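Local coordinates for protein leucine aminopeptidase A1, chloroplastic (Solanum lycopersicum, PDB 5D8N) that removes N-terminal amino acids from peptides as a magnesium-dependent M17 aminopeptidase, working as a homohexamer, and also acts as a protein-folding chaperone, at residues E235-A240 with V249-A254; G368-A373 with G466-I471; Y398-N401 with K406-D409; G415-A420 with W451-E456. The protein carries 1 engineered substitution. All blocks are in the same frame, centred on the assembly; numbering follows the deposited sequence. Where two conformers were deposited one is given.

Contact 1: residues E235-A240 with V249-A254; sequences EAKKIA and VNILDA
Val249 packs against Ala240 where segments 235-240 and 249-254 come nearest, the helix running antiparallel to the strand. The axes of helical residues 235-240 and strand residues 249-252 approach to 8.8 Å, with directions 163° apart; the helix folds back, through a short connection, along the outermost strand of the sheet within this chain. Val249 brings two atoms to the same methyl: Ala240 CB lies 3.7 Å from Val249 CB and equally far from Val249 CG1. That grip follows from the valine rotamer, whose CG1 sits between the backbone N and the carbonyl carbon (chi1 61°) and whose CG2 is thereby left to the flank, 4.2 Å from Lys237 CG. Asn250 points away from the helix, and its backbone bonds to His281 of the next strand. Ile251 turns back toward the helix, and its CG1 approaches Lys237 CG at 4.1 Å, the two side chains crossing at about a right angle. Beyond the contact, Leu252 continues the backbone pairing with Phe279, and Asp253 takes the N-cap position of helix 254-259. Ala236 and Ile251 both also rest on Ile280, so strand 278-284 underlies the pair. No hydrogen bond joins the segments; the adhesion is apolar, with Lys237 lending only the aliphatic root of its chain while its ammonium group forms a salt bridge with Glu234.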
loop_
_atom_site.group_PDB
_atom_site.type_symbol
_atom_site.label_atom_id
_atom_site.label_comp_id
_atom_site.label_asym_id
_atom_site.label_seq_id
_atom_site.Cartn_x
_atom_site.Cartn_y
_atom_site.Cartn_z
ATOM N N GLU A 235 -6.326 -1.369 -41.291
ATOM C CA GLU A 235 -5.931 0.009 -41.482
ATOM C C GLU A 235 -4.643 0.074 -42.310
ATOM O O GLU A 235 -4.458 0.968 -43.140
ATOM C CB GLU A 235 -5.765 0.763 -40.153
ATOM C CG GLU A 235 -7.053 0.916 -39.348
ATOM C CD GLU A 235 -8.052 1.924 -39.904
ATOM O OE1 GLU A 235 -7.700 2.828 -40.696
ATOM O OE2 GLU A 235 -9.234 1.790 -39.539
ATOM N N ALA A 236 -3.696 -0.793 -42.005
ATOM C CA ALA A 236 -2.460 -0.824 -42.791
ATOM C C ALA A 236 -2.739 -1.140 -44.259
ATOM O O ALA A 236 -2.168 -0.528 -45.162
ATOM C CB ALA A 236 -1.473 -1.824 -42.208
ATOM N N LYS A 237 -3.607 -2.113 -44.493
ATOM C CA LYS A 237 -3.977 -2.476 -45.859
ATOM C C LYS A 237 -4.667 -1.349 -46.613
ATOM O O LYS A 237 -4.473 -1.192 -47.825
ATOM C CB LYS A 237 -4.879 -3.715 -45.840
ATOM C CG LYS A 237 -4.088 -4.975 -45.558
ATOM C CD LYS A 237 -4.915 -6.211 -45.880
ATOM C CE LYS A 237 -5.651 -6.770 -44.692
ATOM N NZ LYS A 237 -6.477 -7.932 -45.125
ATOM N N LYS A 238 -5.430 -0.544 -45.883
ATOM C CA LYS A 238 -6.157 0.574 -46.463
ATOM C C LYS A 238 -5.167 1.627 -46.940
ATOM O O LYS A 238 -5.342 2.235 -47.999
ATOM C CB LYS A 238 -7.104 1.172 -45.419
ATOM C CG LYS A 238 -7.892 2.394 -45.858
ATOM C CD LYS A 238 -8.748 2.938 -44.715
ATOM C CE LYS A 238 -9.216 4.365 -44.964
ATOM N NZ LYS A 238 -10.215 4.736 -43.920
ATOM N N ILE A 239 -4.120 1.855 -46.155
ATOM C CA ILE A 239 -3.091 2.802 -46.560
ATOM C C ILE A 239 -2.450 2.282 -47.841
ATOM O O ILE A 239 -2.252 3.031 -48.776
ATOM C CB ILE A 239 -2.025 2.989 -45.470
ATOM C CG1 ILE A 239 -2.633 3.748 -44.272
ATOM C CG2 ILE A 239 -0.827 3.745 -46.025
ATOM C CD1 ILE A 239 -1.790 3.659 -43.025
ATOM N N ALA A 240 -2.112 1.004 -47.885
ATOM C CA ALA A 240 -1.413 0.461 -49.053
ATOM C C ALA A 240 -2.322 0.521 -50.280
ATOM O O ALA A 240 -1.861 0.802 -51.372
ATOM C CB ALA A 240 -0.990 -0.985 -48.806
ATOM N N VAL A 249 2.114 -3.944 -48.997
ATOM C CA VAL A 249 1.794 -4.447 -47.664
ATOM C C VAL A 249 1.941 -5.957 -47.630
ATOM O O VAL A 249 1.657 -6.638 -48.616
ATOM C CB VAL A 249 0.373 -4.057 -47.222
ATOM C CG1 VAL A 249 -0.678 -4.651 -48.163
ATOM C CG2 VAL A 249 0.125 -4.529 -45.804
ATOM N N ASN A 250 2.448 -6.448 -46.504
ATOM C CA ASN A 250 2.445 -7.863 -46.186
ATOM C C ASN A 250 2.060 -8.039 -44.714
ATOM O O ASN A 250 2.690 -7.459 -43.825
ATOM C CB ASN A 250 3.839 -8.450 -46.468
ATOM C CG ASN A 250 3.867 -9.970 -46.489
ATOM O OD1 ASN A 250 2.850 -10.642 -46.672
ATOM N ND2 ASN A 250 5.050 -10.524 -46.260
ATOM N N ILE A 251 0.938 -8.718 -44.494
ATOM C CA ILE A 251 0.434 -9.007 -43.174
ATOM C C ILE A 251 0.760 -10.456 -42.863
ATOM O O ILE A 251 0.340 -11.350 -43.597
ATOM C CB ILE A 251 -1.092 -8.820 -43.103
ATOM C CG1 ILE A 251 -1.482 -7.404 -43.526
ATOM C CG2 ILE A 251 -1.602 -9.091 -41.694
ATOM C CD1 ILE A 251 -0.774 -6.301 -42.770
ATOM N N LEU A 252 1.580 -10.691 -41.843
ATOM C CA LEU A 252 1.892 -12.066 -41.429
ATOM C C LEU A 252 0.983 -12.496 -40.284
ATOM O O LEU A 252 0.885 -11.794 -39.272
ATOM C CB LEU A 252 3.359 -12.182 -41.018
ATOM C CG LEU A 252 4.415 -11.546 -41.930
ATOM C CD1 LEU A 252 5.790 -11.908 -41.416
ATOM C CD2 LEU A 252 4.291 -12.122 -43.321
ATOM N N ASP A 253 0.438 -13.710 -40.383
ATOM C CA ASP A 253 -0.344 -14.279 -39.293
ATOM C C ASP A 253 0.532 -15.100 -38.331
ATOM O O ASP A 253 1.757 -15.109 -38.446
ATOM C CB ASP A 253 -1.543 -15.084 -39.833
ATOM C CG ASP A 253 -1.142 -16.375 -40.541
ATOM O OD1 ASP A 253 0.007 -16.845 -40.370
ATOM O OD2 ASP A 253 -1.990 -16.894 -41.293
ATOM N N ALA A 254 -0.070 -15.566 -37.247
ATOM C CA ALA A 254 0.681 -16.177 -36.153
ATOM C C ALA A 254 1.546 -17.318 -36.662
ATOM O O ALA A 254 2.666 -17.493 -36.178
ATOM C CB ALA A 254 -0.262 -16.709 -35.082
#

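Contact 2: residues G368-A373 with G466-I471; sequences GDIVTA and GVADMI
Ile370 meets Val467 and Ala468 through two different branches, and these two touches make up the direct contact between the segments. Its CB leaves the backbone in the direction of segment 466-471, with the CA atoms of Ile370 and Ala468 7.0 Å apart. At CB the side chain forks. The short branch, CG2, ends 4.1 Å from Ala468 CB, methyl against methyl. The long branch runs through CG1, which lies anti to the carbonyl carbon (chi1 -68°), and is extended at the next bond (chi2 169°), carrying CD1 past the alanine to Val467. There CD1 stands 3.8 Å from Val467 CG2 in the conformer described, one of two deposited, so this touch is less certain than the one to Ala468. Strand 370-372 and the weakly bonded strand 470-471 are the outer members, within this chain, of a small three-stranded sheet in the catalytic domain, with strand 378-380 between them; Val371 bonds to Ile379 and Met470 to Glu380 through the backbone. The touch joins Ile370 of the outer strand to the loop residues Val467 and Ala468 that lead into strand 470-471, through side chains and without a hydrogen bond between the segments. All three residues are buried, and a second subunit helps to cover them: its Pro223 packs on Ile370 and its Lys323 on Val467. The Ile370 carbonyl O accepts hydrogen bonds from that same neighbouring subunit, where Asn225 ND2 is one of its partners.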
loop_
_atom_site.group_PDB
_atom_site.type_symbol
_atom_site.label_atom_id
_atom_site.label_comp_id
_atom_site.label_asym_id
_atom_site.label_seq_id
_atom_site.Cartn_x
_atom_site.Cartn_y
_atom_site.Cartn_z
ATOM N N GLY A 368 7.679 -15.610 -15.029
ATOM C CA GLY A 368 8.716 -16.641 -14.878
ATOM C C GLY A 368 8.989 -17.454 -16.139
ATOM O O GLY A 368 10.022 -18.116 -16.272
ATOM N N ASP A 369 8.044 -17.454 -17.068
ATOM C CA ASP A 369 8.228 -18.179 -18.312
ATOM C C ASP A 369 9.503 -17.709 -19.006
ATOM O O ASP A 369 9.875 -16.536 -18.915
ATOM C CB ASP A 369 7.044 -17.983 -19.267
ATOM C CG ASP A 369 5.829 -18.824 -18.888
ATOM O OD1 ASP A 369 5.866 -19.586 -17.902
ATOM O OD2 ASP A 369 4.832 -18.760 -19.634
ATOM N N ILE A 370 10.104 -18.599 -19.789
ATOM C CA ILE A 370 11.294 -18.229 -20.534
ATOM C C ILE A 370 10.986 -18.362 -22.016
ATOM O O ILE A 370 10.559 -19.430 -22.459
ATOM C CB ILE A 370 12.479 -19.125 -20.190
ATOM C CG1 ILE A 370 12.942 -18.896 -18.752
ATOM C CG2 ILE A 370 13.633 -18.841 -21.141
ATOM C CD1 ILE A 370 13.933 -19.927 -18.257
ATOM N N VAL A 371 11.067 -17.248 -22.739
ATOM C CA VAL A 371 10.682 -17.220 -24.146
ATOM C C VAL A 371 11.937 -16.977 -24.963
ATOM O O VAL A 371 12.922 -16.411 -24.474
ATOM C CB VAL A 371 9.642 -16.124 -24.410
ATOM C CG1 VAL A 371 8.464 -16.275 -23.455
ATOM C CG2 VAL A 371 10.239 -14.738 -24.230
ATOM N N THR A 372 11.899 -17.389 -26.220
ATOM C CA THR A 372 13.054 -17.289 -27.093
ATOM C C THR A 372 12.750 -16.395 -28.284
ATOM O O THR A 372 11.882 -16.699 -29.120
ATOM C CB THR A 372 13.458 -18.710 -27.530
ATOM O OG1 THR A 372 13.644 -19.508 -26.347
ATOM C CG2 THR A 372 14.739 -18.744 -28.373
ATOM N N ALA A 373 13.496 -15.302 -28.395
ATOM C CA ALA A 373 13.300 -14.381 -29.530
ATOM C C ALA A 373 13.875 -14.971 -30.820
ATOM O O ALA A 373 14.554 -16.002 -30.795
ATOM C CB ALA A 373 13.963 -13.043 -29.237
ATOM N N GLY A 466 19.278 -15.621 -13.685
ATOM C CA GLY A 466 19.932 -16.802 -13.147
ATOM C C GLY A 466 19.699 -18.066 -13.952
ATOM O O GLY A 466 20.413 -19.078 -13.714
ATOM N N VAL A 467 18.827 -17.987 -14.968
ATOM C CA VAL A 467 18.533 -19.133 -15.836
ATOM C C VAL A 467 18.561 -18.829 -17.332
ATOM O O VAL A 467 18.956 -19.684 -18.142
ATOM C CB VAL A 467 17.188 -19.788 -15.479
ATOM C CG1 VAL A 467 17.284 -20.543 -14.168
ATOM C CG2 VAL A 467 16.095 -18.733 -15.362
ATOM N N ALA A 468 18.129 -17.631 -17.721
ATOM C CA ALA A 468 18.054 -17.256 -19.139
ATOM C C ALA A 468 19.162 -16.279 -19.503
ATOM O O ALA A 468 19.969 -15.937 -18.657
ATOM C CB ALA A 468 16.678 -16.657 -19.476
ATOM N N ASP A 469 19.199 -15.811 -20.749
ATOM C CA ASP A 469 20.175 -14.784 -21.144
ATOM C C ASP A 469 19.912 -13.470 -20.411
ATOM O O ASP A 469 20.814 -12.691 -20.239
ATOM C CB ASP A 469 20.198 -14.539 -22.671
ATOM C CG ASP A 469 20.715 -15.735 -23.471
ATOM O OD1 ASP A 469 21.336 -16.657 -22.897
ATOM O OD2 ASP A 469 20.285 -15.878 -24.633
ATOM N N MET A 470 18.659 -13.143 -20.139
ATOM C CA MET A 470 18.332 -11.856 -19.551
ATOM C C MET A 470 16.953 -11.953 -18.955
ATOM O O MET A 470 16.192 -12.863 -19.292
ATOM C CB MET A 470 18.368 -10.736 -20.581
ATOM C CG MET A 470 17.219 -10.779 -21.594
ATOM S SD MET A 470 17.545 -9.850 -23.133
ATOM C CE MET A 470 18.660 -10.935 -23.995
ATOM N N ILE A 471 16.641 -10.996 -18.082
ATOM C CA ILE A 471 15.275 -10.791 -17.643
ATOM C C ILE A 471 14.684 -9.654 -18.478
ATOM O O ILE A 471 15.428 -8.931 -19.121
ATOM C CB ILE A 471 15.181 -10.442 -16.141
ATOM C CG1 ILE A 471 15.933 -9.148 -15.822
ATOM C CG2 ILE A 471 15.676 -11.602 -15.283
ATOM C CD1 ILE A 471 15.993 -8.802 -14.343
#

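Contact 3: residues Y398-N401 with K406-D409; sequences YACN and KIID
Ile407 drives the end of its side chain into the last turn of helix 388-401, and a single methyl does the work. Ile407 CD1 lies 3.7 Å from Cys400 SG and 3.9 Å from Ala399 CB, so two successive helix residues share one tip. The reach comes from an extended side chain: CG1 stands anti to the carbonyl carbon (chi1 -57°) and chi2 of 171° straightens the remainder. Ala399 aims its methyl at the strand, whereas Cys400 leaves the helix at a slant and brings its sulfur in from the flank.

This tight spot is small, with 103 Å² buried in all and no hydrogen bond between the segments. On the far side of the helix the packing gives way to solvent at Asn401, which is exposed. Tyr398 instead turns its ring to Phe279 and His281, meeting both edge-to-face.

Strand 406-411 is an inner strand of the large mixed sheet, bonded through its backbone to strands 293-305 and 496-501. Helix 388-401 lies over one face, where Ala399 also packs on Ala296, Val298 and Ile352; helix 519-527 covers the other face, receiving Ile408 on Leu522 and Trp525.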
loop_
_atom_site.group_PDB
_atom_site.type_symbol
_atom_site.label_atom_id
_atom_site.label_comp_id
_atom_site.label_asym_id
_atom_site.label_seq_id
_atom_site.Cartn_x
_atom_site.Cartn_y
_atom_site.Cartn_z
ATOM N N TYR A 398 13.199 -8.410 -37.142
ATOM C CA TYR A 398 12.613 -8.417 -38.475
ATOM C C TYR A 398 13.051 -7.204 -39.277
ATOM O O TYR A 398 13.430 -7.300 -40.442
ATOM C CB TYR A 398 11.091 -8.406 -38.362
ATOM C CG TYR A 398 10.368 -8.536 -39.678
ATOM C CD1 TYR A 398 10.022 -7.429 -40.412
ATOM C CD2 TYR A 398 10.060 -9.781 -40.200
ATOM C CE1 TYR A 398 9.387 -7.549 -41.632
ATOM C CE2 TYR A 398 9.358 -9.915 -41.393
ATOM C CZ TYR A 398 9.056 -8.790 -42.118
ATOM O OH TYR A 398 8.307 -8.911 -43.267
ATOM N N ALA A 399 13.040 -6.037 -38.638
ATOM C CA ALA A 399 13.499 -4.833 -39.316
ATOM C C ALA A 399 14.944 -4.999 -39.787
ATOM O O ALA A 399 15.300 -4.600 -40.912
ATOM C CB ALA A 399 13.362 -3.609 -38.410
ATOM N N CYS A 400 15.810 -5.466 -38.900
ATOM C CA CYS A 400 17.202 -5.653 -39.288
ATOM C C CYS A 400 17.321 -6.634 -40.460
ATOM O O CYS A 400 18.158 -6.454 -41.321
ATOM C CB CYS A 400 18.064 -6.113 -38.114
ATOM S SG CYS A 400 18.245 -4.866 -36.815
ATOM N N ASN A 401 16.445 -7.629 -40.514
ATOM C CA ASN A 401 16.481 -8.626 -41.570
ATOM C C ASN A 401 15.952 -8.130 -42.897
ATOM O O ASN A 401 16.188 -8.785 -43.905
ATOM C CB ASN A 401 15.699 -9.885 -41.181
ATOM C CG ASN A 401 16.433 -10.718 -40.156
ATOM O OD1 ASN A 401 17.629 -10.558 -39.977
ATOM N ND2 ASN A 401 15.711 -11.544 -39.427
ATOM N N LYS A 406 19.038 2.266 -41.064
ATOM C CA LYS A 406 18.675 3.001 -39.860
ATOM C C LYS A 406 17.274 2.567 -39.421
ATOM O O LYS A 406 16.367 2.451 -40.253
ATOM C CB LYS A 406 18.704 4.510 -40.120
ATOM C CG LYS A 406 20.026 5.056 -40.654
ATOM C CD LYS A 406 19.948 6.554 -40.932
ATOM C CE LYS A 406 21.213 7.069 -41.618
ATOM N NZ LYS A 406 21.058 8.531 -41.877
ATOM N N ILE A 407 17.092 2.436 -38.109
ATOM C CA ILE A 407 15.803 2.146 -37.488
ATOM C C ILE A 407 15.487 3.204 -36.435
ATOM O O ILE A 407 16.296 3.462 -35.543
ATOM C CB ILE A 407 15.828 0.775 -36.788
ATOM C CG1 ILE A 407 16.206 -0.330 -37.776
ATOM C CG2 ILE A 407 14.475 0.464 -36.180
ATOM C CD1 ILE A 407 16.451 -1.663 -37.115
ATOM N N ILE A 408 14.239 3.647 -36.428
ATOM C CA ILE A 408 13.657 4.267 -35.244
ATOM C C ILE A 408 12.481 3.450 -34.756
ATOM O O ILE A 408 11.571 3.170 -35.548
ATOM C CB ILE A 408 13.188 5.710 -35.522
ATOM C CG1 ILE A 408 14.363 6.590 -35.955
ATOM C CG2 ILE A 408 12.517 6.304 -34.273
ATOM C CD1 ILE A 408 13.981 8.015 -36.282
ATOM N N ASP A 409 12.448 3.130 -33.461
ATOM C CA ASP A 409 11.248 2.554 -32.868
ATOM C C ASP A 409 10.598 3.555 -31.932
ATOM O O ASP A 409 11.276 4.372 -31.324
ATOM C CB ASP A 409 11.495 1.225 -32.155
ATOM C CG ASP A 409 12.077 1.406 -30.768
ATOM O OD1 ASP A 409 11.297 1.769 -29.829
ATOM O OD2 ASP A 409 13.288 1.106 -30.606
#

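Contact 4: residues G415-A420 with W451-E456; sequences GAIMVA and WRMPME
Short helix 416-421 stands beside the chain as it leaves strand 450-452, with the CA atoms of Ile417 and Met453 9.5 Å apart, a separation bridged mainly by the length of Met453. This side chain points toward the helix and touches it at two levels: Met453 CG comes within 4.3 Å of Ile417 CD1, and Met453 CE lies at the same 4.3 Å from Ala420 CB. The methionine is folded instead of extended, since chi2 (-75°) and chi3 (-74°) bend in the same sense and curl the thioether so that its terminal methyl faces Ala420, about one helical turn beyond Ile417. Ile417 sets off along the helix flank and only its tip reaches across; with CG1 anti to the backbone N, the bend at chi2 of 66° brings CD1 to the methionine. Both touches are apolar and rather open, burying 82 Å² in total, and no hydrogen bond links the two segments.

All three residues are nevertheless buried, because other parts of the molecule close in around them. Phe429 of strand 426-429 packs on both Ile417 and Met453, while Ala480 of helix 479-488 also meets Ile417. A neighbouring subunit lies against the same region: Met453 packs on Met453 of that subunit and Ala420 on its Ala420, so the contact reaches a subunit interface. Strand 450-452 forms an edge of the large sheet within this chain, bonded through Trp451 to strand 426-429, and helix 416-421 packs beside that edge, against Met453 and Phe429.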
loop_
_atom_site.group_PDB
_atom_site.type_symbol
_atom_site.label_atom_id
_atom_site.label_comp_id
_atom_site.label_asym_id
_atom_site.label_seq_id
_atom_site.Cartn_x
_atom_site.Cartn_y
_atom_site.Cartn_z
ATOM N N GLY A 415 6.743 3.768 -17.418
ATOM C CA GLY A 415 6.329 4.905 -16.585
ATOM C C GLY A 415 7.554 5.725 -16.189
ATOM O O GLY A 415 7.472 6.911 -15.872
ATOM N N ALA A 416 8.710 5.075 -16.134
ATOM C CA ALA A 416 9.902 5.726 -15.621
ATOM C C ALA A 416 10.239 6.958 -16.464
ATOM O O ALA A 416 10.738 7.967 -15.947
ATOM C CB ALA A 416 11.065 4.765 -15.645
ATOM N N ILE A 417 10.043 6.863 -17.777
ATOM C CA ILE A 417 10.391 8.014 -18.632
ATOM C C ILE A 417 9.510 9.229 -18.349
ATOM O O ILE A 417 9.974 10.344 -18.440
ATOM C CB ILE A 417 10.354 7.677 -20.140
ATOM C CG1 ILE A 417 11.107 8.729 -20.926
ATOM C CG2 ILE A 417 8.918 7.593 -20.635
ATOM C CD1 ILE A 417 12.593 8.749 -20.621
ATOM N N MET A 418 8.267 9.011 -17.931
ATOM C CA MET A 418 7.408 10.116 -17.507
ATOM C C MET A 418 7.819 10.685 -16.150
ATOM O O MET A 418 7.764 11.885 -15.953
ATOM C CB MET A 418 5.926 9.729 -17.473
ATOM C CG MET A 418 5.386 9.338 -18.848
ATOM S SD MET A 418 3.683 8.734 -18.801
ATOM C CE MET A 418 2.812 10.226 -18.327
ATOM N N VAL A 419 8.322 9.863 -15.242
ATOM C CA VAL A 419 8.933 10.397 -14.016
ATOM C C VAL A 419 10.082 11.314 -14.378
ATOM O O VAL A 419 10.143 12.445 -13.915
ATOM C CB VAL A 419 9.442 9.296 -13.089
ATOM C CG1 VAL A 419 10.228 9.912 -11.930
ATOM C CG2 VAL A 419 8.262 8.495 -12.550
ATOM N N ALA A 420 10.883 10.879 -15.342
ATOM C CA ALA A 420 12.085 11.593 -15.758
ATOM C C ALA A 420 11.797 12.901 -16.491
ATOM O O ALA A 420 12.476 13.913 -16.264
ATOM C CB ALA A 420 12.909 10.684 -16.651
ATOM N N TRP A 451 14.076 14.428 -25.868
ATOM C CA TRP A 451 15.346 14.662 -25.195
ATOM C C TRP A 451 16.111 13.348 -25.160
ATOM O O TRP A 451 15.586 12.317 -24.732
ATOM C CB TRP A 451 15.097 15.160 -23.775
ATOM C CG TRP A 451 16.314 15.671 -23.042
ATOM C CD1 TRP A 451 17.109 14.977 -22.180
ATOM C CD2 TRP A 451 16.890 16.978 -23.150
ATOM N NE1 TRP A 451 18.106 15.792 -21.679
ATOM C CE2 TRP A 451 17.974 17.037 -22.245
ATOM C CE3 TRP A 451 16.621 18.089 -23.963
ATOM C CZ2 TRP A 451 18.809 18.148 -22.156
ATOM C CZ3 TRP A 451 17.383 19.252 -23.790
ATOM C CH2 TRP A 451 18.479 19.266 -22.888
ATOM N N ARG A 452 17.370 13.390 -25.585
ATOM C CA ARG A 452 18.194 12.207 -25.514
ATOM C C ARG A 452 18.519 11.850 -24.067
ATOM O O ARG A 452 18.799 12.720 -23.229
ATOM C CB ARG A 452 19.474 12.393 -26.305
ATOM C CG ARG A 452 20.206 11.080 -26.523
ATOM C CD ARG A 452 21.594 11.296 -27.102
ATOM N NE ARG A 452 22.259 10.045 -27.443
ATOM C CZ ARG A 452 23.475 9.961 -27.990
ATOM N NH1 ARG A 452 24.113 11.047 -28.363
ATOM N NH2 ARG A 452 23.984 8.774 -28.318
ATOM N N MET A 453 18.463 10.556 -23.784
ATOM C CA MET A 453 18.827 10.027 -22.478
ATOM C C MET A 453 19.910 8.977 -22.664
ATOM O O MET A 453 20.044 8.384 -23.737
ATOM C CB MET A 453 17.596 9.363 -21.839
ATOM C CG MET A 453 16.476 10.346 -21.567
ATOM S SD MET A 453 16.858 11.380 -20.134
ATOM C CE MET A 453 16.596 10.227 -18.814
ATOM N N PRO A 454 20.733 8.770 -21.637
ATOM C CA PRO A 454 21.941 7.981 -21.861
ATOM C C PRO A 454 21.655 6.483 -21.821
ATOM O O PRO A 454 20.948 6.008 -20.939
ATOM C CB PRO A 454 22.814 8.375 -20.667
ATOM C CG PRO A 454 21.824 8.665 -19.571
ATOM C CD PRO A 454 20.649 9.307 -20.269
ATOM N N MET A 455 22.303 5.722 -22.689
ATOM C CA MET A 455 22.307 4.282 -22.565
ATOM C C MET A 455 23.450 3.788 -21.691
ATOM O O MET A 455 24.490 3.351 -22.188
ATOM C CB MET A 455 22.337 3.661 -23.957
ATOM C CG MET A 455 20.996 3.933 -24.638
ATOM S SD MET A 455 20.765 3.042 -26.174
ATOM C CE MET A 455 20.604 1.382 -25.542
ATOM N N GLU A 456 23.323 4.047 -20.393
ATOM C CA GLU A 456 24.383 3.776 -19.432
ATOM C C GLU A 456 24.662 2.275 -19.299
ATOM O O GLU A 456 23.832 1.549 -18.744
ATOM C CB GLU A 456 23.998 4.364 -18.080
ATOM C CG GLU A 456 24.915 4.001 -16.932
ATOM C CD GLU A 456 26.387 4.288 -17.205
ATOM O OE1 GLU A 456 26.707 5.362 -17.752
ATOM O OE2 GLU A 456 27.240 3.415 -16.917
#

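Along the chain, contact 1 comes first, closing a short helix-to-strand loop at the 247-252 border of the large mixed sheet. The chain then opens contact 2 at 368-373, whose loop closes only at 466-471 and encloses both remaining contacts. Inside it, contact 3 joins the end of helix 388-401 to inner strand 406-411 of the large sheet, and contact 4 follows in series, tying helix 416-421 to the chain leaving strand 450-452, at the opposite border. None cross. Contacts 1 and 3 touch directly through Leu252 and Tyr398; the others do not meet. Contact 2 belongs to the separate small sheet, and contacts 2 and 4 also adjoin different neighbouring subunits.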